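Local coordinates for protein methylenetetrahydrofolate--tRNA-(uracil-5-)-methyltransferase TrmFO (Thermus thermophilus, PDB 3G5S) that probably catalyses, with bound FAD, the folate-dependent methylation of uridine 54 in tRNA to 5-methyluridine, at residues A[9-14]-A[341-346]; A[31-34]-A[40-43]; A[44-49]-A[116-121]; A[78-83]-A[105-110]. All coordinates share one frame; numbering follows the deposited sequence.

Contact 1 of 4, residues A[9-14]-A[341-346]. With FAD (flavin-adenine dinucleotide), chain B.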
# COMPACT_ATOMS: atom_id res chain seq x y z
N ALA A 9 -15.83 6.56 6.70
CA ALA A 9 -15.95 5.55 7.75
C ALA A 9 -15.71 4.15 7.19
O ALA A 9 -16.49 3.22 7.44
CB ALA A 9 -17.30 5.64 8.42
N GLY A 10 -14.62 4.00 6.44
CA GLY A 10 -14.19 2.70 5.96
C GLY A 10 -13.22 2.07 6.93
O GLY A 10 -13.28 2.28 8.15
N LEU A 11 -12.29 1.28 6.41
CA LEU A 11 -11.31 0.61 7.27
C LEU A 11 -10.43 1.63 8.01
O LEU A 11 -10.26 1.55 9.23
CB LEU A 11 -10.43 -0.33 6.43
CG LEU A 11 -10.99 -1.73 6.16
CD1 LEU A 11 -10.95 -2.60 7.41
CD2 LEU A 11 -12.40 -1.71 5.56
N ALA A 12 -9.88 2.59 7.27
CA ALA A 12 -8.98 3.57 7.86
C ALA A 12 -9.70 4.55 8.78
O ALA A 12 -9.23 4.83 9.88
CB ALA A 12 -8.23 4.33 6.78
N GLY A 13 -10.84 5.07 8.33
CA GLY A 13 -11.53 6.09 9.10
C GLY A 13 -12.10 5.51 10.38
O GLY A 13 -12.12 6.18 11.42
N SER A 14 -12.58 4.27 10.32
CA SER A 14 -13.11 3.65 11.52
C SER A 14 -12.01 3.50 12.57
O SER A 14 -12.23 3.78 13.76
CB SER A 14 -13.73 2.29 11.20
OG SER A 14 -14.91 2.42 10.41
N GLU A 341 -2.33 -0.03 0.33
CA GLU A 341 -3.26 -0.98 -0.26
C GLU A 341 -3.47 -2.08 0.76
O GLU A 341 -2.51 -2.57 1.35
CB GLU A 341 -2.67 -1.57 -1.53
CG GLU A 341 -3.34 -2.84 -2.04
CD GLU A 341 -4.80 -2.66 -2.38
OE1 GLU A 341 -5.29 -1.51 -2.43
OE2 GLU A 341 -5.47 -3.69 -2.61
N GLY A 342 -4.73 -2.46 0.96
CA GLY A 342 -5.08 -3.58 1.83
C GLY A 342 -5.94 -3.15 3.00
O GLY A 342 -5.77 -2.05 3.55
N TYR A 343 -6.88 -4.01 3.40
CA TYR A 343 -7.76 -3.66 4.52
C TYR A 343 -6.97 -3.34 5.78
O TYR A 343 -7.22 -2.35 6.46
CB TYR A 343 -8.75 -4.78 4.84
CG TYR A 343 -9.61 -5.30 3.71
CD1 TYR A 343 -10.47 -4.46 3.00
CD2 TYR A 343 -9.59 -6.64 3.38
CE1 TYR A 343 -11.26 -4.97 1.98
CE2 TYR A 343 -10.38 -7.15 2.37
CZ TYR A 343 -11.21 -6.31 1.67
OH TYR A 343 -12.00 -6.83 0.67
N LEU A 344 -6.02 -4.21 6.10
CA LEU A 344 -5.23 -4.08 7.31
C LEU A 344 -4.31 -2.87 7.28
O LEU A 344 -4.21 -2.13 8.26
CB LEU A 344 -4.41 -5.36 7.45
CG LEU A 344 -3.31 -5.43 8.49
CD1 LEU A 344 -3.95 -5.44 9.87
CD2 LEU A 344 -2.46 -6.67 8.27
N GLU A 345 -3.63 -2.68 6.15
CA GLU A 345 -2.77 -1.51 5.97
C GLU A 345 -3.58 -0.23 6.12
O GLU A 345 -3.10 0.76 6.67
CB GLU A 345 -2.14 -1.55 4.58
CG GLU A 345 -1.07 -2.63 4.38
CD GLU A 345 -1.60 -4.01 3.99
OE1 GLU A 345 -2.81 -4.30 4.14
OE2 GLU A 345 -0.78 -4.83 3.53
N SER A 346 -4.80 -0.26 5.60
CA SER A 346 -5.67 0.90 5.71
C SER A 346 -6.04 1.16 7.18
O SER A 346 -5.91 2.28 7.66
CB SER A 346 -6.89 0.73 4.81
OG SER A 346 -6.49 0.71 3.45
PA FAD B . -12.80 2.52 2.22
O1A FAD B . -13.31 2.45 0.81
O2A FAD B . -12.89 1.30 3.08
O5B FAD B . -13.50 3.72 3.02
C5B FAD B . -13.65 5.00 2.45
C4B FAD B . -14.98 5.55 2.94
O4B FAD B . -15.08 6.91 2.57
C3B FAD B . -16.17 4.84 2.31
O3B FAD B . -17.07 4.39 3.30
C2B FAD B . -16.80 5.89 1.40
O2B FAD B . -18.20 5.79 1.26
C1B FAD B . -16.41 7.18 2.10
N9A FAD B . -16.30 8.40 1.29
C8A FAD B . -15.65 8.57 0.10
N7A FAD B . -15.71 9.87 -0.25
C5A FAD B . -16.39 10.53 0.73
C6A FAD B . -16.74 11.86 0.90
N6A FAD B . -16.28 12.84 0.11
N1A FAD B . -17.43 12.21 2.03
C2A FAD B . -17.80 11.27 2.97
N3A FAD B . -17.45 9.95 2.81
C4A FAD B . -16.76 9.61 1.69
N1 FAD B . -8.25 -4.81 -0.11
C2 FAD B . -7.83 -6.02 0.38
O2 FAD B . -7.02 -6.08 1.29
N3 FAD B . -8.34 -7.18 -0.17
C4 FAD B . -9.27 -7.17 -1.20
O4 FAD B . -9.71 -8.23 -1.66
C4X FAD B . -9.68 -5.93 -1.69
N5 FAD B . -10.60 -5.85 -2.71
C5X FAD B . -11.00 -4.62 -3.17
C6 FAD B . -11.93 -4.55 -4.20
C7 FAD B . -12.35 -3.32 -4.70
C7M FAD B . -13.36 -3.26 -5.81
C8 FAD B . -11.84 -2.15 -4.14
C8M FAD B . -12.29 -0.82 -4.66
C9 FAD B . -10.91 -2.22 -3.11
C9A FAD B . -10.48 -3.45 -2.62
N10 FAD B . -9.54 -3.51 -1.60
C10 FAD B . -9.16 -4.76 -1.14
C1' FAD B . -8.53 -2.40 -1.45
C2' FAD B . -8.56 -1.69 -0.08
O2' FAD B . -7.79 -2.38 0.89
C3' FAD B . -9.99 -1.45 0.41
O3' FAD B . -10.59 -0.56 -0.51
C4' FAD B . -10.05 -0.85 1.81
O4' FAD B . -11.40 -0.88 2.24
C5' FAD B . -9.48 0.56 1.86
O5' FAD B . -9.81 1.16 3.10
P FAD B . -10.07 2.74 3.16
O1P FAD B . -8.90 3.49 2.61
O2P FAD B . -10.49 3.05 4.55
O3P FAD B . -11.27 2.99 2.12
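Two helix N-termini converge on FAD in a Rossmann-type dinucleotide site, where Leu-11 and Ala-12 of the GxGxxG turn pack against Tyr-343 and Ser-346. No hydrogen bond links the segments; the cofactor bridges them. On one side Ala-12 N gives a nearly straight bond to FAD O2P (2.8 Å, 169°), and Leu-11 N adds a weak one to O2A. On the other, Tyr-343 N binds the flavin carbonyl oxygen O2 of FAD at 3.0 Å. Gly-10 and Gly-342 are the N-caps; the first helix start would probably favour the phosphate charge, and the second that of a reduced flavin.

Leu-11 lays its branch obliquely against the base of Tyr-343, CG to CB 4.0 Å, while its CD2 turns to the ribityl atom O4' of FAD. With CG beside its backbone N (chi1 -54°), the Tyr-343 ring spreads over the flavin pyrimidine: FAD C2 lies 3.4 Å above its plane, over the centre. The phenol oxygen is held by Ser-52 O. Closest is Ala-12 CB, 3.2 Å from Ser-346 O, and Ser-346 OG folds back onto Gly-342 O (2.9 Å), from the face of that carbonyl opposite the one Ser-346 N uses.

Helices 11-22 and 343-361 thus start side by side, with Phe-100 of helix 97-109 and Val-78 of helix 77-84 against Leu-11, and Leu-67 of helix 63-74 against Leu-344.

Contact 2 of 4, residues A[31-34]-A[40-43]. With FAD (flavin-adenine dinucleotide), chain B.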
# COMPACT_ATOMS: atom_id res chain seq x y z
N GLU A 31 -19.68 10.13 6.77
CA GLU A 31 -19.82 9.01 5.85
C GLU A 31 -20.98 9.29 4.92
O GLU A 31 -22.10 9.54 5.36
CB GLU A 31 -20.04 7.71 6.62
CG GLU A 31 -20.29 6.51 5.72
CD GLU A 31 -19.24 6.36 4.64
OE1 GLU A 31 -19.62 6.39 3.45
OE2 GLU A 31 -18.04 6.21 4.98
N MSE A 32 -20.72 9.24 3.62
CA MSE A 32 -21.77 9.54 2.66
C MSE A 32 -22.74 8.38 2.42
O MSE A 32 -23.87 8.58 1.99
CB MSE A 32 -21.16 10.02 1.35
CG MSE A 32 -20.41 8.96 0.58
SE MSE A 32 -19.56 9.73 -0.97
CE MSE A 32 -18.91 8.07 -1.77
N ARG A 33 -22.29 7.15 2.68
CA ARG A 33 -23.17 6.00 2.57
C ARG A 33 -24.21 6.05 3.68
O ARG A 33 -23.92 6.54 4.77
CB ARG A 33 -22.37 4.71 2.65
CG ARG A 33 -21.40 4.51 1.50
CD ARG A 33 -20.65 3.20 1.62
NE ARG A 33 -19.65 3.17 2.68
CZ ARG A 33 -19.75 2.48 3.81
NH1 ARG A 33 -20.83 1.76 4.07
NH2 ARG A 33 -18.76 2.51 4.70
N PRO A 34 -25.41 5.51 3.43
CA PRO A 34 -25.83 4.79 2.22
C PRO A 34 -26.46 5.66 1.14
O PRO A 34 -26.68 5.16 0.04
CB PRO A 34 -26.89 3.82 2.76
CG PRO A 34 -27.51 4.56 3.90
CD PRO A 34 -26.43 5.43 4.50
N ALA A 40 -18.45 0.24 -5.29
CA ALA A 40 -18.10 -1.06 -4.70
C ALA A 40 -18.87 -1.41 -3.42
O ALA A 40 -18.92 -2.58 -3.02
CB ALA A 40 -16.60 -1.12 -4.44
N HIS A 41 -19.48 -0.41 -2.79
CA HIS A 41 -20.15 -0.61 -1.51
C HIS A 41 -21.63 -0.92 -1.68
O HIS A 41 -22.24 -0.53 -2.68
CB HIS A 41 -20.04 0.65 -0.65
CG HIS A 41 -18.70 0.82 -0.01
ND1 HIS A 41 -17.62 1.37 -0.66
CD2 HIS A 41 -18.28 0.54 1.25
CE1 HIS A 41 -16.59 1.41 0.16
NE2 HIS A 41 -16.96 0.91 1.33
N GLY A 42 -22.21 -1.59 -0.69
CA GLY A 42 -23.63 -1.90 -0.72
C GLY A 42 -24.37 -1.70 0.59
O GLY A 42 -25.57 -1.95 0.66
N THR A 43 -23.67 -1.25 1.63
CA THR A 43 -24.30 -1.11 2.94
C THR A 43 -24.09 0.26 3.58
O THR A 43 -23.39 1.12 3.03
CB THR A 43 -23.78 -2.17 3.94
OG1 THR A 43 -22.52 -1.75 4.49
CG2 THR A 43 -23.62 -3.52 3.26
PA FAD B . -12.80 2.52 2.22
O1A FAD B . -13.31 2.45 0.81
O2A FAD B . -12.89 1.30 3.08
O5B FAD B . -13.50 3.72 3.02
C5B FAD B . -13.65 5.00 2.45
C4B FAD B . -14.98 5.55 2.94
O4B FAD B . -15.08 6.91 2.57
C3B FAD B . -16.17 4.84 2.31
O3B FAD B . -17.07 4.39 3.30
C2B FAD B . -16.80 5.89 1.40
O2B FAD B . -18.20 5.79 1.26
C1B FAD B . -16.41 7.18 2.10
N9A FAD B . -16.30 8.40 1.29
C8A FAD B . -15.65 8.57 0.10
N7A FAD B . -15.71 9.87 -0.25
C5A FAD B . -16.39 10.53 0.73
C6A FAD B . -16.74 11.86 0.90
N6A FAD B . -16.28 12.84 0.11
N1A FAD B . -17.43 12.21 2.03
C2A FAD B . -17.80 11.27 2.97
N3A FAD B . -17.45 9.95 2.81
C4A FAD B . -16.76 9.61 1.69
N1 FAD B . -8.25 -4.81 -0.11
C2 FAD B . -7.83 -6.02 0.38
O2 FAD B . -7.02 -6.08 1.29
N3 FAD B . -8.34 -7.18 -0.17
C4 FAD B . -9.27 -7.17 -1.20
O4 FAD B . -9.71 -8.23 -1.66
C4X FAD B . -9.68 -5.93 -1.69
N5 FAD B . -10.60 -5.85 -2.71
C5X FAD B . -11.00 -4.62 -3.17
C6 FAD B . -11.93 -4.55 -4.20
C7 FAD B . -12.35 -3.32 -4.70
C7M FAD B . -13.36 -3.26 -5.81
C8 FAD B . -11.84 -2.15 -4.14
C8M FAD B . -12.29 -0.82 -4.66
C9 FAD B . -10.91 -2.22 -3.11
C9A FAD B . -10.48 -3.45 -2.62
N10 FAD B . -9.54 -3.51 -1.60
C10 FAD B . -9.16 -4.76 -1.14
C1' FAD B . -8.53 -2.40 -1.45
C2' FAD B . -8.56 -1.69 -0.08
O2' FAD B . -7.79 -2.38 0.89
C3' FAD B . -9.99 -1.45 0.41
O3' FAD B . -10.59 -0.56 -0.51
C4' FAD B . -10.05 -0.85 1.81
O4' FAD B . -11.40 -0.88 2.24
C5' FAD B . -9.48 0.56 1.86
O5' FAD B . -9.81 1.16 3.10
P FAD B . -10.07 2.74 3.16
O1P FAD B . -8.90 3.49 2.61
O2P FAD B . -10.49 3.05 4.55
O3P FAD B . -11.27 2.99 2.12
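Arg-33 runs straight at chi2, then bends at chi3 (-72°), and His-41 sets its ring beside its own backbone N (chi1 -77°), which lays the guanidinium over the imidazole. The contact belongs to the ribose-binding edge of the Rossmann-type FAD site, in the loop after strand 27-30, whose acidic residue here is Glu-31. The two planes are 14° apart, and His-41 CD2 sits 3.3 Å above the guanidinium plane, displaced toward its rim; farther back the Arg-33 CD methylene rests on His-41 CB and CG.

Glu-31 accepts one ribose hydroxyl on each carboxylate oxygen, FAD O2B on OE1 and O3B on OE2, both at 2.7 Å. It also orders Arg-33, whose N reaches the anti lone pair of Glu-31 OE1 almost straight. Arg-33 in turn holds the same ribose through NE and NH2, each 2.9 Å from FAD O3B, so that hydroxyl is gripped by three bonds. The imidazole is fixed by Thr-38 at ND1 and presents its edge to the phosphate oxygen O1A. At the far end of the guanidinium, Arg-33 NH1 bonds Thr-43 O at 2.8 Å, the oxygen lying in the guanidinium plane but NH1 standing well above the carbonyl plane.

Contact 3 of 4, residues A[44-49]-A[116-121]. With FAD (flavin-adenine dinucleotide), chain B.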
# COMPACT_ATOMS: atom_id res chain seq x y z
N ASP A 44 -24.70 0.45 4.75
CA ASP A 44 -24.53 1.67 5.53
C ASP A 44 -23.49 1.49 6.65
O ASP A 44 -23.30 2.39 7.47
CB ASP A 44 -25.87 2.12 6.13
CG ASP A 44 -26.44 1.11 7.11
OD1 ASP A 44 -25.78 0.09 7.40
OD2 ASP A 44 -27.57 1.33 7.60
N ARG A 45 -22.82 0.34 6.66
CA ARG A 45 -21.95 -0.03 7.77
C ARG A 45 -20.58 0.61 7.70
O ARG A 45 -20.02 0.79 6.61
CB ARG A 45 -21.77 -1.55 7.80
CG ARG A 45 -23.03 -2.33 8.07
CD ARG A 45 -23.30 -2.43 9.56
NE ARG A 45 -24.40 -3.34 9.85
CZ ARG A 45 -24.28 -4.67 9.93
NH1 ARG A 45 -25.35 -5.41 10.20
NH2 ARG A 45 -23.11 -5.24 9.74
N PHE A 46 -20.02 0.94 8.86
CA PHE A 46 -18.64 1.37 8.92
C PHE A 46 -17.73 0.17 8.67
O PHE A 46 -18.01 -0.94 9.11
CB PHE A 46 -18.31 1.98 10.28
CG PHE A 46 -19.22 3.11 10.68
CD1 PHE A 46 -19.91 3.86 9.74
CD2 PHE A 46 -19.36 3.45 12.02
CE1 PHE A 46 -20.74 4.91 10.12
CE2 PHE A 46 -20.18 4.49 12.41
CZ PHE A 46 -20.87 5.21 11.46
N ALA A 47 -16.64 0.41 7.95
CA ALA A 47 -15.63 -0.60 7.67
C ALA A 47 -16.22 -1.80 6.91
O ALA A 47 -15.82 -2.94 7.11
CB ALA A 47 -14.93 -1.05 8.96
N GLU A 48 -17.16 -1.52 6.02
CA GLU A 48 -17.64 -2.53 5.10
C GLU A 48 -16.48 -3.11 4.30
O GLU A 48 -15.65 -2.36 3.77
CB GLU A 48 -18.68 -1.93 4.15
CG GLU A 48 -19.12 -2.89 3.05
CD GLU A 48 -20.20 -2.32 2.13
OE1 GLU A 48 -20.84 -1.30 2.47
OE2 GLU A 48 -20.41 -2.91 1.05
N ILE A 49 -16.44 -4.43 4.21
CA ILE A 49 -15.45 -5.15 3.42
C ILE A 49 -16.05 -5.38 2.04
O ILE A 49 -17.03 -6.09 1.90
CB ILE A 49 -15.13 -6.51 4.08
CG1 ILE A 49 -14.50 -6.30 5.46
CG2 ILE A 49 -14.25 -7.36 3.17
CD1 ILE A 49 -13.04 -5.90 5.40
N VAL A 116 -21.81 11.05 14.30
CA VAL A 116 -21.82 10.60 12.92
C VAL A 116 -22.60 11.59 12.07
O VAL A 116 -23.72 11.96 12.42
CB VAL A 116 -22.48 9.21 12.80
CG1 VAL A 116 -22.51 8.76 11.35
CG2 VAL A 116 -21.75 8.19 13.65
N VAL A 117 -22.00 12.01 10.96
CA VAL A 117 -22.66 12.90 10.02
C VAL A 117 -22.77 12.17 8.68
O VAL A 117 -21.75 11.84 8.05
CB VAL A 117 -21.87 14.21 9.84
CG1 VAL A 117 -22.58 15.12 8.85
CG2 VAL A 117 -21.69 14.91 11.18
N ARG A 118 -24.00 11.89 8.26
CA ARG A 118 -24.22 11.19 7.01
C ARG A 118 -24.31 12.22 5.89
O ARG A 118 -25.39 12.71 5.56
CB ARG A 118 -25.50 10.35 7.07
CG ARG A 118 -25.47 9.25 8.13
CD ARG A 118 -24.68 8.03 7.67
NE ARG A 118 -24.66 6.99 8.71
CZ ARG A 118 -24.21 5.75 8.54
NH1 ARG A 118 -23.74 5.37 7.36
NH2 ARG A 118 -24.24 4.89 9.55
N GLU A 119 -23.15 12.55 5.33
CA GLU A 119 -23.09 13.50 4.25
C GLU A 119 -21.80 13.31 3.47
O GLU A 119 -20.83 12.74 3.98
CB GLU A 119 -23.17 14.93 4.79
CG GLU A 119 -21.86 15.50 5.29
CD GLU A 119 -21.94 17.00 5.54
OE1 GLU A 119 -20.96 17.71 5.22
OE2 GLU A 119 -22.98 17.47 6.05
N GLU A 120 -21.81 13.76 2.23
CA GLU A 120 -20.60 13.81 1.43
C GLU A 120 -19.83 15.08 1.75
O GLU A 120 -20.38 16.17 1.68
CB GLU A 120 -20.91 13.80 -0.06
CG GLU A 120 -19.65 13.85 -0.90
CD GLU A 120 -19.87 14.30 -2.33
OE1 GLU A 120 -20.99 14.73 -2.68
OE2 GLU A 120 -18.88 14.24 -3.09
N VAL A 121 -18.56 14.93 2.11
CA VAL A 121 -17.68 16.07 2.32
C VAL A 121 -17.11 16.48 0.98
O VAL A 121 -16.49 15.68 0.29
CB VAL A 121 -16.57 15.71 3.33
CG1 VAL A 121 -15.54 16.82 3.41
CG2 VAL A 121 -17.18 15.41 4.69
PA FAD B . -12.80 2.52 2.22
O1A FAD B . -13.31 2.45 0.81
O2A FAD B . -12.89 1.30 3.08
O5B FAD B . -13.50 3.72 3.02
C5B FAD B . -13.65 5.00 2.45
C4B FAD B . -14.98 5.55 2.94
O4B FAD B . -15.08 6.91 2.57
C3B FAD B . -16.17 4.84 2.31
O3B FAD B . -17.07 4.39 3.30
C2B FAD B . -16.80 5.89 1.40
O2B FAD B . -18.20 5.79 1.26
C1B FAD B . -16.41 7.18 2.10
N9A FAD B . -16.30 8.40 1.29
C8A FAD B . -15.65 8.57 0.10
N7A FAD B . -15.71 9.87 -0.25
C5A FAD B . -16.39 10.53 0.73
C6A FAD B . -16.74 11.86 0.90
N6A FAD B . -16.28 12.84 0.11
N1A FAD B . -17.43 12.21 2.03
C2A FAD B . -17.80 11.27 2.97
N3A FAD B . -17.45 9.95 2.81
C4A FAD B . -16.76 9.61 1.69
N1 FAD B . -8.25 -4.81 -0.11
C2 FAD B . -7.83 -6.02 0.38
O2 FAD B . -7.02 -6.08 1.29
N3 FAD B . -8.34 -7.18 -0.17
C4 FAD B . -9.27 -7.17 -1.20
O4 FAD B . -9.71 -8.23 -1.66
C4X FAD B . -9.68 -5.93 -1.69
N5 FAD B . -10.60 -5.85 -2.71
C5X FAD B . -11.00 -4.62 -3.17
C6 FAD B . -11.93 -4.55 -4.20
C7 FAD B . -12.35 -3.32 -4.70
C7M FAD B . -13.36 -3.26 -5.81
C8 FAD B . -11.84 -2.15 -4.14
C8M FAD B . -12.29 -0.82 -4.66
C9 FAD B . -10.91 -2.22 -3.11
C9A FAD B . -10.48 -3.45 -2.62
N10 FAD B . -9.54 -3.51 -1.60
C10 FAD B . -9.16 -4.76 -1.14
C1' FAD B . -8.53 -2.40 -1.45
C2' FAD B . -8.56 -1.69 -0.08
O2' FAD B . -7.79 -2.38 0.89
C3' FAD B . -9.99 -1.45 0.41
O3' FAD B . -10.59 -0.56 -0.51
C4' FAD B . -10.05 -0.85 1.81
O4' FAD B . -11.40 -0.88 2.24
C5' FAD B . -9.48 0.56 1.86
O5' FAD B . -9.81 1.16 3.10
P FAD B . -10.07 2.74 3.16
O1P FAD B . -8.90 3.49 2.61
O2P FAD B . -10.49 3.05 4.55
O3P FAD B . -11.27 2.99 2.12
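At the edge of the Rossmann-type sheet, next to the adenine end of the FAD site, Asp-44 and Phe-46 from the loop beyond strand 27-30 meet Val-116 and Arg-118 at the end of strand 114-117. Arg-118 carries the polar part: its NH1 donates to Asp-44 O at 3.0 Å and 159°, with the oxygen close to the guanidinium plane, and NH2 adds a weak second bond. The same NH1 also binds Arg-33 O, so one nitrogen ties two loop carbonyls together. A bend at chi2 (-79°) carries the chain across from the strand to these oxygens.

One corner of the Phe-46 ring, CE1, lies over a face of the guanidinium, 3.5 Å from Arg-118 NH2, with the planes 29° apart; the approach is oblique to the ring itself. Val-116 meets the ring at its rim, CG2 to Phe-46 CZ 3.8 Å, the two side chains pointing at each other from opposite directions. Farther along, the backbone of Val-121 reads the adenine: its N binds FAD N1A, and its O accepts from FAD N6A, both at 2.9 Å.

Phe-46 sits between Ala-9, Ser-14 of helix 11-22 and Thr-109 of helix 97-109, while Val-117 hydrogen-bonds strand 27-30 at Leu-29, continuing the parallel sheet.

Contact 4 of 4, residues A[78-83]-A[105-110]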
# COMPACT_ATOMS: atom_id res chain seq x y z
N VAL A 78 -10.37 -2.78 14.43
CA VAL A 78 -10.44 -3.69 13.29
C VAL A 78 -9.94 -5.09 13.67
O VAL A 78 -10.57 -6.08 13.32
CB VAL A 78 -9.69 -3.10 12.08
CG1 VAL A 78 -9.38 -4.17 11.03
CG2 VAL A 78 -10.51 -1.97 11.46
N MSE A 79 -8.85 -5.17 14.43
CA MSE A 79 -8.38 -6.49 14.85
C MSE A 79 -9.32 -7.16 15.86
O MSE A 79 -9.51 -8.37 15.81
CB MSE A 79 -6.95 -6.43 15.38
CG MSE A 79 -5.91 -6.15 14.32
SE MSE A 79 -5.94 -7.39 12.82
CE MSE A 79 -5.60 -9.02 13.82
N GLU A 80 -9.92 -6.38 16.76
CA GLU A 80 -10.92 -6.93 17.68
C GLU A 80 -12.06 -7.55 16.88
O GLU A 80 -12.49 -8.67 17.14
CB GLU A 80 -11.48 -5.85 18.59
CG GLU A 80 -10.54 -5.32 19.63
CD GLU A 80 -11.22 -4.37 20.61
OE1 GLU A 80 -12.45 -4.18 20.53
OE2 GLU A 80 -10.50 -3.80 21.46
N ALA A 81 -12.56 -6.78 15.92
CA ALA A 81 -13.66 -7.22 15.10
C ALA A 81 -13.29 -8.48 14.33
O ALA A 81 -14.09 -9.40 14.20
CB ALA A 81 -14.07 -6.12 14.13
N ALA A 82 -12.07 -8.50 13.79
CA ALA A 82 -11.63 -9.65 13.02
C ALA A 82 -11.50 -10.90 13.89
O ALA A 82 -11.89 -12.00 13.49
CB ALA A 82 -10.32 -9.35 12.34
N ASP A 83 -10.94 -10.73 15.08
CA ASP A 83 -10.77 -11.85 16.00
C ASP A 83 -12.11 -12.44 16.42
O ASP A 83 -12.24 -13.65 16.59
CB ASP A 83 -9.94 -11.42 17.21
CG ASP A 83 -8.46 -11.27 16.89
OD1 ASP A 83 -7.96 -11.96 15.98
OD2 ASP A 83 -7.77 -10.48 17.56
N THR A 105 -19.31 -0.98 13.66
CA THR A 105 -20.34 0.04 13.60
C THR A 105 -20.98 0.25 14.97
O THR A 105 -21.21 1.38 15.40
CB THR A 105 -21.41 -0.32 12.56
OG1 THR A 105 -20.80 -0.42 11.27
CG2 THR A 105 -22.49 0.75 12.53
N GLU A 106 -21.26 -0.85 15.67
CA GLU A 106 -21.85 -0.77 17.00
C GLU A 106 -20.91 -0.09 18.01
O GLU A 106 -21.34 0.77 18.78
CB GLU A 106 -22.25 -2.15 17.51
CG GLU A 106 -23.36 -2.81 16.70
CD GLU A 106 -23.81 -4.14 17.30
OE1 GLU A 106 -23.96 -4.21 18.54
OE2 GLU A 106 -24.02 -5.10 16.53
N ARG A 107 -19.64 -0.48 18.02
CA ARG A 107 -18.70 0.07 19.00
C ARG A 107 -18.51 1.57 18.78
O ARG A 107 -18.48 2.34 19.73
CB ARG A 107 -17.34 -0.65 18.95
CG ARG A 107 -17.34 -2.10 19.45
CD ARG A 107 -17.90 -2.26 20.85
NE ARG A 107 -17.25 -1.43 21.86
CZ ARG A 107 -16.08 -1.70 22.43
NH1 ARG A 107 -15.39 -2.77 22.07
NH2 ARG A 107 -15.58 -0.89 23.36
N LEU A 108 -18.38 1.98 17.53
CA LEU A 108 -18.22 3.39 17.21
C LEU A 108 -19.49 4.19 17.52
O LEU A 108 -19.45 5.19 18.23
CB LEU A 108 -17.82 3.57 15.75
CG LEU A 108 -16.34 3.34 15.47
CD1 LEU A 108 -16.07 3.15 13.99
CD2 LEU A 108 -15.51 4.47 16.03
N THR A 109 -20.61 3.74 16.97
CA THR A 109 -21.86 4.48 17.09
C THR A 109 -22.26 4.67 18.55
O THR A 109 -22.84 5.69 18.91
CB THR A 109 -22.99 3.82 16.28
OG1 THR A 109 -22.61 3.75 14.90
CG2 THR A 109 -24.28 4.62 16.41
N GLY A 110 -21.94 3.68 19.38
CA GLY A 110 -22.29 3.73 20.79
C GLY A 110 -21.38 4.55 21.68
O GLY A 110 -21.66 4.72 22.87
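Glu-80 and Arg-107 reach toward each other from helices 77-84 and 97-109, and theirs is the one side-chain contact between the segments. It is a long salt bridge, Glu-80 OE1 to Arg-107 NH1 3.6 Å, near the surface; the pair buries 43 Å² in all, both sides summed. The carboxylate and guanidinium planes are 23° apart, yet the oxygen lies obliquely to the guanidinium, and no hydrogen bond forms across. The two side chains cross at about a right angle: Glu-80 runs straight out beyond CG, whereas Arg-107 curls at chi2 and chi3 (both -55°), which brings its head round to the acid. Tyr-103, on the same helix as Arg-107, mediates: its hydroxyl is hydrogen-bonded to Glu-80 OE1 and weakly to Arg-107 NH1. The charges would still attract at this separation, though probably only modestly at this partly exposed position. On the exposed end of helix 97-109, Thr-109 OG1 turns back to Thr-105 O at 2.8 Å, on the face of that carbonyl opposite the one used by Thr-109 N.

The tight side lies on the inward faces of the same helices. Ala-81 packs on Phe-100, Tyr-103 and Ile-104 of helix 97-109, its small side chain consistent with close approach of the helices there. Leu-108 fits against Ser-14, Trp-18 and Leu-21 of helix 11-22, while Met-79, a selenomethionine, faces Met-71 of helix 63-74.

Buried small and apolar residues inside, with a loose ion pair at the rim, make this plain helix-helix packing beside the first helix of the Rossmann-type FAD domain.

Overall arrangement
Contacts 1, 2 and 3 each touch FAD and follow it from flavin and pyrophosphate to ribose and adenine. Contacts 2 and 3 are the nearest pair, centres 6 Å apart, joined where Glu-48 OE1 meets Thr-43 OG1 at 2.7 Å. Contact 1 lies 14 Å from contact 2 between centres, and Ala-9 N reaches Glu-31 OE2 at 2.8 Å, linking the glycine-rich turn to the ribose acid. Ala-9 O also meets Ala-47 N of contact 3 at 2.9 Å. Contact 4 lies on two helices away from the cofactor, joined to contact 3 by Phe-46 N and Thr-105 OG1 (2.9 Å) and to contact 1 by Leu-108 on Ser-14, but stays about 7 Å from contact 2 at the nearest atoms.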